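Local coordinates for protein UDP-L-Rhamnose Synthase (Acanthamoeba polyphaga mimivirus, PDB 7JID) that probably makes UDP-L-rhamnose from a UDP-sugar intermediate by NADPH-dependent reduction, at residues E123-F134 / D256-K266. Residues are numbered along the deposited sequence; the frame is centred on the assembly and turned at random.
With AWU ([[(2~{R},3~{S},4~{R},5~{R})-5-[2,4-bis(oxidanylidene)pyrimidin-1-yl]-3,4-bis(oxidanyl)oxolan-2-yl]methoxy-oxidanyl-phosphoryl] [(2~{R},3~{R},4~{R},5~{R},6~{S})-6-methyl-3,4,5-tris(oxidanyl)oxan-2-yl] hydrogen phosphate), chain C.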
ATOM      1  N   GLU A 123      -7.044  14.905 -27.129  1.00 17.39           N
ATOM      2  CA  GLU A 123      -6.980  14.105 -25.873  1.00 17.52           C
ATOM      3  C   GLU A 123      -8.168  13.142 -25.847  1.00 17.00           C
ATOM      4  O   GLU A 123      -9.308  13.609 -26.003  1.00 17.59           O
ATOM      5  CB  GLU A 123      -6.999  15.025 -24.667  1.00 18.11           C
ATOM      6  CG  GLU A 123      -5.691  15.773 -24.451  1.00 20.03           C
ATOM      7  CD  GLU A 123      -5.670  16.626 -23.203  1.00 22.43           C
ATOM      8  OE1 GLU A 123      -6.730  17.081 -22.779  1.00 21.17           O
ATOM      9  OE2 GLU A 123      -4.574  16.874 -22.674  1.00 28.74           O
ATOM     10  N   LYS A 124      -7.877  11.854 -25.805  1.00 13.98           N
ATOM     11  CA  LYS A 124      -8.912  10.787 -25.910  1.00 15.15           C
ATOM     12  C   LYS A 124      -9.152  10.116 -24.554  1.00 12.82           C
ATOM     13  O   LYS A 124      -9.974   9.213 -24.515  1.00 13.44           O
ATOM     14  CB  LYS A 124      -8.509   9.750 -26.957  1.00 18.86           C
ATOM     15  CG  LYS A 124      -8.510  10.242 -28.403  1.00 24.38           C
ATOM     16  CD  LYS A 124      -9.309  11.496 -28.626  1.00 28.10           C
ATOM     17  CE  LYS A 124      -9.343  11.976 -30.064  1.00 33.82           C
ATOM     18  NZ  LYS A 124     -10.702  11.809 -30.620  1.00 36.95           N
ATOM     19  N   GLY A 125      -8.495  10.557 -23.482  1.00 11.62           N
ATOM     20  CA  GLY A 125      -8.782  10.052 -22.124  1.00 11.88           C
ATOM     21  C   GLY A 125      -7.711   9.102 -21.620  1.00 11.08           C
ATOM     22  O   GLY A 125      -6.940   8.532 -22.452  1.00 11.07           O
ATOM     23  N   PHE A 126      -7.672   8.856 -20.314  1.00 11.36           N
ATOM     24  CA  PHE A 126      -6.685   7.951 -19.707  1.00 10.47           C
ATOM     25  C   PHE A 126      -7.026   6.527 -20.129  1.00 10.95           C
ATOM     26  O   PHE A 126      -8.223   6.148 -20.172  1.00 10.31           O
ATOM     27  CB  PHE A 126      -6.640   8.140 -18.189  1.00 10.36           C
ATOM     28  CG  PHE A 126      -6.073   9.490 -17.848  1.00 10.66           C
ATOM     29  CD1 PHE A 126      -4.693   9.667 -17.779  1.00 10.63           C
ATOM     30  CD2 PHE A 126      -6.896  10.578 -17.632  1.00 10.59           C
ATOM     31  CE1 PHE A 126      -4.180  10.920 -17.505  1.00 10.83           C
ATOM     32  CE2 PHE A 126      -6.372  11.824 -17.338  1.00 10.94           C
ATOM     33  CZ  PHE A 126      -5.006  11.983 -17.251  1.00 12.02           C
ATOM     34  N   THR A 127      -5.978   5.782 -20.483  1.00 10.35           N
ATOM     35  CA  THR A 127      -6.099   4.379 -20.901  1.00 10.42           C
ATOM     36  C   THR A 127      -5.873   3.419 -19.729  1.00  9.91           C
ATOM     37  O   THR A 127      -5.346   3.802 -18.652  1.00 10.48           O
ATOM     38  CB  THR A 127      -5.163   4.080 -22.075  1.00 11.22           C
ATOM     39  OG1 THR A 127      -3.864   4.072 -21.489  1.00 12.44           O
ATOM     40  CG2 THR A 127      -5.346   5.083 -23.197  1.00 13.26           C
ATOM     41  N   GLU A 128      -6.130   2.143 -20.005  1.00 10.58           N
ATOM     42  CA  GLU A 128      -5.941   1.054 -19.036  1.00 11.11           C
ATOM     43  C   GLU A 128      -4.464   0.969 -18.669  1.00 11.52           C
ATOM     44  O   GLU A 128      -4.150   0.692 -17.491  1.00 13.57           O
ATOM     45  CB  GLU A 128      -6.474  -0.263 -19.578  1.00 11.07           C
ATOM     46  CG  GLU A 128      -7.970  -0.291 -19.569  1.00 11.05           C
ATOM     47  CD  GLU A 128      -8.724   0.437 -20.680  1.00 10.98           C
ATOM     48  OE1 GLU A 128      -8.058   0.820 -21.687  1.00 11.22           O
ATOM     49  OE2 GLU A 128      -9.946   0.489 -20.617  1.00 12.21           O
ATOM     50  N   ASN A 129      -3.579   1.233 -19.628  1.00 12.89           N
ATOM     51  CA  ASN A 129      -2.114   1.141 -19.398  1.00 15.85           C
ATOM     52  C   ASN A 129      -1.539   2.361 -18.672  1.00 14.28           C
ATOM     53  O   ASN A 129      -0.420   2.245 -18.150  1.00 16.46           O
ATOM     54  CB  ASN A 129      -1.386   0.919 -20.722  1.00 20.46           C
ATOM     55  CG  ASN A 129       0.097   0.699 -20.552  1.00 26.64           C
ATOM     56  OD1 ASN A 129       0.510  -0.301 -19.968  1.00 30.34           O
ATOM     57  ND2 ASN A 129       0.897   1.603 -21.106  1.00 34.23           N
ATOM     58  N   ASP A 130      -2.265   3.476 -18.607  1.00 12.14           N
ATOM     59  CA  ASP A 130      -1.783   4.754 -18.061  1.00 13.15           C
ATOM     60  C   ASP A 130      -1.556   4.605 -16.548  1.00 13.77           C
ATOM     61  O   ASP A 130      -2.343   3.899 -15.858  1.00 11.33           O
ATOM     62  CB  ASP A 130      -2.751   5.900 -18.349  1.00 13.87           C
ATOM     63  CG  ASP A 130      -2.552   6.549 -19.695  1.00 14.47           C
ATOM     64  OD1 ASP A 130      -1.414   6.475 -20.274  1.00 15.29           O
ATOM     65  OD2 ASP A 130      -3.523   7.113 -20.178  1.00 12.41           O
ATOM     66  N   LYS A 131      -0.493   5.220 -16.070  1.00 14.31           N
ATOM     67  CA  LYS A 131      -0.174   5.246 -14.625  0.50 15.04           C
ATOM     68  C   LYS A 131      -1.005   6.339 -13.966  1.00 12.82           C
ATOM     69  O   LYS A 131      -1.319   7.341 -14.573  1.00 12.71           O
ATOM     70  CB  LYS A 131       1.305   5.560 -14.387  0.50 18.15           C
ATOM     71  CG  LYS A 131       2.267   4.793 -15.273  0.50 21.04           C
ATOM     72  CD  LYS A 131       2.056   3.309 -15.254  0.50 23.27           C
ATOM     73  CE  LYS A 131       3.293   2.573 -15.724  0.50 24.86           C
ATOM     74  NZ  LYS A 131       4.383   2.667 -14.727  0.50 26.43           N
ATOM     75  N   PRO A 132      -1.326   6.210 -12.669  1.00 11.57           N
ATOM     76  CA  PRO A 132      -1.979   7.298 -11.939  1.00 10.69           C
ATOM     77  C   PRO A 132      -1.232   8.631 -12.058  1.00 11.48           C
ATOM     78  O   PRO A 132       0.002   8.622 -12.079  1.00 11.92           O
ATOM     79  CB  PRO A 132      -1.941   6.801 -10.493  1.00 10.87           C
ATOM     80  CG  PRO A 132      -1.956   5.294 -10.625  1.00 11.36           C
ATOM     81  CD  PRO A 132      -1.068   5.029 -11.828  1.00 11.90           C
ATOM     82  N   ASN A 133      -1.982   9.712 -12.171  1.00 10.47           N
ATOM     83  CA  ASN A 133      -1.408  11.071 -12.141  1.00 10.72           C
ATOM     84  C   ASN A 133      -2.214  11.968 -11.227  1.00 10.54           C
ATOM     85  O   ASN A 133      -1.990  13.182 -11.251  1.00 12.72           O
ATOM     86  CB  ASN A 133      -1.278  11.656 -13.543  1.00 12.02           C
ATOM     87  CG  ASN A 133      -2.580  12.214 -14.064  1.00 11.97           C
ATOM     88  OD1 ASN A 133      -3.660  11.731 -13.701  1.00 10.94           O
ATOM     89  ND2 ASN A 133      -2.486  13.274 -14.840  1.00 12.92           N
ATOM     90  N   PHE A 134      -3.148  11.439 -10.448  1.00  8.84           N
ATOM     91  CA  PHE A 134      -3.889  12.222  -9.432  1.00  9.36           C
ATOM     92  C   PHE A 134      -3.552  11.708  -8.030  1.00  9.83           C
ATOM     93  O   PHE A 134      -3.764  10.509  -7.762  1.00 10.11           O
ATOM     94  CB  PHE A 134      -5.398  12.233  -9.686  1.00  9.85           C
ATOM     95  CG  PHE A 134      -6.158  12.972  -8.631  1.00  8.64           C
ATOM     96  CD1 PHE A 134      -6.117  14.365  -8.527  1.00  9.25           C
ATOM     97  CD2 PHE A 134      -6.877  12.289  -7.683  1.00  9.02           C
ATOM     98  CE1 PHE A 134      -6.782  15.013  -7.499  1.00  8.51           C
ATOM     99  CE2 PHE A 134      -7.577  12.937  -6.680  1.00  8.72           C
ATOM    100  CZ  PHE A 134      -7.545  14.305  -6.592  1.00  8.73           C
ATOM    101  N   ASP A 256      -8.874  16.906  -2.024  1.00 10.98           N
ATOM    102  CA  ASP A 256      -9.329  17.221  -3.395  1.00 10.39           C
ATOM    103  C   ASP A 256     -10.078  16.020  -3.994  1.00 10.71           C
ATOM    104  O   ASP A 256     -10.324  15.021  -3.283  1.00  9.66           O
ATOM    105  CB  ASP A 256      -8.123  17.544  -4.269  1.00 10.71           C
ATOM    106  CG  ASP A 256      -8.381  18.434  -5.475  1.00 12.31           C
ATOM    107  OD1 ASP A 256      -9.571  18.772  -5.756  1.00 11.08           O
ATOM    108  OD2 ASP A 256      -7.388  18.805  -6.140  1.00 14.78           O
ATOM    109  N   ARG A 257     -10.584  16.222  -5.206  1.00 10.06           N
ATOM    110  CA  ARG A 257     -11.400  15.212  -5.941  1.00 10.83           C
ATOM    111  C   ARG A 257     -10.821  15.044  -7.345  1.00  9.93           C
ATOM    112  O   ARG A 257     -10.327  15.997  -7.987  1.00 12.30           O
ATOM    113  CB  ARG A 257     -12.890  15.544  -5.975  1.00 11.12           C
ATOM    114  CG  ARG A 257     -13.603  15.598  -4.633  1.00 12.34           C
ATOM    115  CD  ARG A 257     -13.553  14.283  -3.917  1.00 12.93           C
ATOM    116  NE  ARG A 257     -14.390  14.254  -2.730  1.00 13.85           N
ATOM    117  CZ  ARG A 257     -13.974  14.481  -1.493  1.00 13.34           C
ATOM    118  NH1 ARG A 257     -12.727  14.832  -1.238  1.00 12.24           N
ATOM    119  NH2 ARG A 257     -14.841  14.327  -0.506  1.00 12.17           N
ATOM    120  N   SER A 258     -10.821  13.795  -7.796  1.00  9.25           N
ATOM    121  CA  SER A 258     -10.356  13.393  -9.136  1.00 10.58           C
ATOM    122  C   SER A 258     -11.373  13.873 -10.192  1.00  9.36           C
ATOM    123  O   SER A 258     -12.593  13.679 -10.001  1.00 10.27           O
ATOM    124  CB  SER A 258     -10.277  11.905  -9.193  1.00  9.56           C
ATOM    125  OG  SER A 258      -9.997  11.438 -10.494  1.00 12.50           O
ATOM    126  N   ASN A 259     -10.885  14.454 -11.272  1.00  9.06           N
ATOM    127  CA  ASN A 259     -11.731  14.858 -12.426  1.00  8.98           C
ATOM    128  C   ASN A 259     -11.036  14.385 -13.686  1.00  8.73           C
ATOM    129  O   ASN A 259      -9.891  14.841 -13.900  1.00  8.92           O
ATOM    130  CB  ASN A 259     -11.954  16.376 -12.476  1.00  9.74           C
ATOM    131  CG  ASN A 259     -12.785  16.838 -11.311  1.00  9.76           C
ATOM    132  OD1 ASN A 259     -13.989  16.716 -11.310  1.00 10.92           O
ATOM    133  ND2 ASN A 259     -12.125  17.372 -10.287  1.00 11.04           N
ATOM    134  N   ASN A 260     -11.687  13.587 -14.537  1.00  7.95           N
ATOM    135  CA  ASN A 260     -10.990  13.039 -15.723  1.00  7.86           C
ATOM    136  C   ASN A 260     -12.017  12.540 -16.748  1.00  8.33           C
ATOM    137  O   ASN A 260     -13.194  12.372 -16.417  1.00  7.26           O
ATOM    138  CB  ASN A 260      -9.966  11.992 -15.300  1.00  7.06           C
ATOM    139  CG  ASN A 260     -10.601  10.712 -14.790  1.00  6.97           C
ATOM    140  OD1 ASN A 260     -11.423  10.143 -15.487  1.00  7.67           O
ATOM    141  ND2 ASN A 260     -10.149  10.284 -13.625  1.00  7.24           N
ATOM    142  N   LEU A 261     -11.501  12.291 -17.936  1.00  8.28           N
ATOM    143  CA  LEU A 261     -12.059  11.368 -18.949  1.00  9.08           C
ATOM    144  C   LEU A 261     -11.267  10.078 -18.937  1.00  8.62           C
ATOM    145  O   LEU A 261     -10.005  10.150 -19.050  1.00  8.98           O
ATOM    146  CB  LEU A 261     -11.940  12.006 -20.335  1.00  9.47           C
ATOM    147  CG  LEU A 261     -12.255  11.109 -21.538  1.00 10.23           C
ATOM    148  CD1 LEU A 261     -13.719  10.715 -21.559  1.00 10.00           C
ATOM    149  CD2 LEU A 261     -11.874  11.796 -22.853  1.00 10.48           C
ATOM    150  N   LEU A 262     -11.967   8.954 -18.877  1.00  8.51           N
ATOM    151  CA  LEU A 262     -11.379   7.632 -19.190  1.00  9.50           C
ATOM    152  C   LEU A 262     -11.665   7.287 -20.643  1.00 10.12           C
ATOM    153  O   LEU A 262     -12.799   7.442 -21.104  1.00  9.24           O
ATOM    154  CB  LEU A 262     -11.939   6.542 -18.272  1.00  9.78           C
ATOM    155  CG  LEU A 262     -11.772   6.756 -16.771  1.00  9.26           C
ATOM    156  CD1 LEU A 262     -12.527   5.616 -16.055  1.00  9.32           C
ATOM    157  CD2 LEU A 262     -10.321   6.892 -16.368  1.00  9.42           C
ATOM    158  N   ASN A 263     -10.615   6.844 -21.335  1.00 10.07           N
ATOM    159  CA  ASN A 263     -10.777   6.242 -22.672  1.00 10.44           C
ATOM    160  C   ASN A 263     -11.444   4.875 -22.512  1.00 10.29           C
ATOM    161  O   ASN A 263     -10.848   4.033 -21.805  1.00 10.19           O
ATOM    162  CB  ASN A 263      -9.425   6.156 -23.355  1.00 11.82           C
ATOM    163  CG  ASN A 263      -9.504   5.633 -24.763  1.00 13.29           C
ATOM    164  OD1 ASN A 263     -10.235   4.704 -25.048  1.00 12.51           O
ATOM    165  ND2 ASN A 263      -8.606   6.109 -25.620  1.00 16.51           N
ATOM    166  N   THR A 264     -12.624   4.704 -23.090  1.00  9.95           N
ATOM    167  CA  THR A 264     -13.339   3.416 -22.941  1.00 10.06           C
ATOM    168  C   THR A 264     -13.329   2.617 -24.241  1.00 10.44           C
ATOM    169  O   THR A 264     -14.181   1.792 -24.370  1.00 10.23           O
ATOM    170  CB  THR A 264     -14.738   3.635 -22.397  1.00 10.62           C
ATOM    171  OG1 THR A 264     -15.456   4.497 -23.268  1.00 10.47           O
ATOM    172  CG2 THR A 264     -14.715   4.152 -20.979  1.00 11.12           C
ATOM    173  N   ASP A 265     -12.396   2.849 -25.145  1.00 10.88           N
ATOM    174  CA  ASP A 265     -12.338   2.064 -26.401  1.00 11.35           C
ATOM    175  C   ASP A 265     -12.229   0.576 -26.090  1.00 11.33           C
ATOM    176  O   ASP A 265     -12.828  -0.251 -26.816  1.00 11.88           O
ATOM    177  CB  ASP A 265     -11.221   2.582 -27.295  1.00 12.78           C
ATOM    178  CG  ASP A 265     -11.439   3.991 -27.833  1.00 14.56           C
ATOM    179  OD1 ASP A 265     -12.557   4.540 -27.667  1.00 15.82           O
ATOM    180  OD2 ASP A 265     -10.499   4.505 -28.438  1.00 18.32           O
ATOM    181  N   LYS A 266     -11.469   0.220 -25.068  1.00  9.84           N
ATOM    182  CA  LYS A 266     -11.262  -1.211 -24.780  1.00 11.00           C
ATOM    183  C   LYS A 266     -12.608  -1.858 -24.438  1.00 11.54           C
ATOM    184  O   LYS A 266     -12.907  -2.913 -24.991  1.00 14.45           O
ATOM    185  CB  LYS A 266     -10.236  -1.422 -23.671  1.00 10.35           C
ATOM    186  CG  LYS A 266      -9.877  -2.888 -23.460  1.00 10.81           C
ATOM    187  CD  LYS A 266      -8.922  -3.056 -22.324  1.00 11.41           C
ATOM    188  CE  LYS A 266      -8.488  -4.492 -22.132  1.00 11.46           C
ATOM    189  NZ  LYS A 266      -7.519  -4.659 -21.030  1.00 12.08           N
TER
HETATM  190  PA  AWU C 301     -18.121  13.153  -2.857  1.00 15.89           P
HETATM  191  O1A AWU C 301     -17.169  13.804  -1.926  1.00 17.34           O
HETATM  192  O2A AWU C 301     -19.575  13.035  -2.437  1.00 14.81           O
HETATM  193  O3A AWU C 301     -17.855  11.591  -3.240  1.00 17.99           O
HETATM  194  PB  AWU C 301     -16.415  10.790  -3.183  1.00 16.57           P
HETATM  195  O1B AWU C 301     -15.244  11.497  -3.909  1.00 16.78           O
HETATM  196  O2B AWU C 301     -16.203  10.299  -1.734  1.00 15.79           O
HETATM  197  O3B AWU C 301     -16.836   9.572  -4.131  1.00 17.14           O
HETATM  198  C5' AWU C 301     -15.251   6.340  -4.555  1.00 18.49           C
HETATM  199  O5' AWU C 301     -16.163   7.360  -4.198  1.00 18.08           O
HETATM  200  C4' AWU C 301     -15.272   6.143  -6.061  1.00 17.75           C
HETATM  201  O4' AWU C 301     -14.234   5.235  -6.495  1.00 16.12           O
HETATM  202  C3' AWU C 301     -15.047   7.464  -6.721  1.00 17.39           C
HETATM  203  O3' AWU C 301     -15.359   7.321  -8.082  1.00 16.18           O
HETATM  204  C2' AWU C 301     -15.981   8.556  -6.210  1.00 17.24           C
HETATM  205  C1' AWU C 301     -16.025   8.603  -4.747  1.00 17.34           C
HETATM  206  N1  AWU C 301     -19.123  17.929  -4.631  1.00 10.49           N
HETATM  207  C2  AWU C 301     -19.732  19.157  -4.823  1.00 12.07           C
HETATM  208  O2  AWU C 301     -20.081  19.506  -5.970  1.00 10.67           O
HETATM  209  N3  AWU C 301     -20.060  19.900  -3.720  1.00 12.38           N
HETATM  210  C4  AWU C 301     -19.673  19.540  -2.468  1.00 12.62           C
HETATM  211  O4  AWU C 301     -20.044  20.285  -1.486  1.00 12.85           O
HETATM  212  C5  AWU C 301     -19.077  18.293  -2.273  1.00 11.84           C
HETATM  213  C6  AWU C 301     -18.704  17.531  -3.376  1.00 10.62           C
HETATM  214  C1C AWU C 301     -18.766  17.073  -5.798  1.00 10.03           C
HETATM  215  C2C AWU C 301     -17.337  16.530  -5.842  1.00  9.18           C
HETATM  216  C3C AWU C 301     -17.523  15.223  -6.654  1.00  9.87           C
HETATM  217  C4C AWU C 301     -18.900  14.814  -6.240  1.00  9.67           C
HETATM  218  C5C AWU C 301     -18.973  13.630  -5.300  1.00 11.23           C
HETATM  219  C6' AWU C 301     -15.735   5.107  -3.794  1.00 19.05           C
HETATM  220  O2' AWU C 301     -17.297   8.205  -6.583  1.00 17.77           O
HETATM  221  O2C AWU C 301     -16.526  17.453  -6.525  1.00  9.58           O
HETATM  222  O3C AWU C 301     -17.584  15.495  -8.042  1.00  8.38           O
HETATM  223  O4C AWU C 301     -19.508  15.897  -5.548  1.00 10.30           O
HETATM  224  O5C AWU C 301     -18.050  13.909  -4.223  1.00 13.81           O
HETATM  225  O   HOH W   1      -6.398   8.136 -25.051  1.00 22.59           O
HETATM  226  O   HOH W   2      -9.677   1.958 -23.582  1.00 11.50           O
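Asp256 meets the rim of the Phe134 ring, CB lying 4.0 Å from CZ, where the loop between strand 103-109 and helix 138-150 of this NADP-binding Rossmann fold runs alongside the segment bordering the UDP-rhamnose pocket. Next, Arg257 sets its backbone C 3.4 Å from Phe134 CZ and turns its side chain to the ligand: NE and NH2 both donate to O1A of the AWU diphosphate, which lies at the guanidinium edge, while NH1 forms a salt bridge with Asp71 and donates to Asp256 O. Ser258 CA then sits over one face of Phe134, 3.8 Å from the centroid and 15° off the ring normal, a CH-pi contact offset toward the rim.

Asn260 CB approaches the Phe126 ring obliquely. Leu261 O then accepts from Phe126 N at 3.0 Å (162° at the hydrogen), and Leu261 CD2 packs against the backbone of Lys124. These residues enter a single beta bridge between Phe126 and Leu262, closed when Asn263 N donates to Phe126 O at 2.7 Å. Gly125 CA packs 3.3 Å from Leu261 O. Asn263 CB lies against Lys124 O; with CG anti to the backbone N (chi1 -176°), the amide turns OD1 to accept from Asp265 N nearly along the C=O axis, an Asx turn at the start of helix 265-270, and ND2 reaches Gly125 O through a water. Finally, Lys266 crosses Glu128, but their charged ends part: Glu128 OE2 is hydrogen-bonded to Asn215 N and Lys266 NZ to Thr213 O. A water links the pair, accepting from Lys266 N at 2.9 Å and donating to Glu128 OE1 at 2.7 Å.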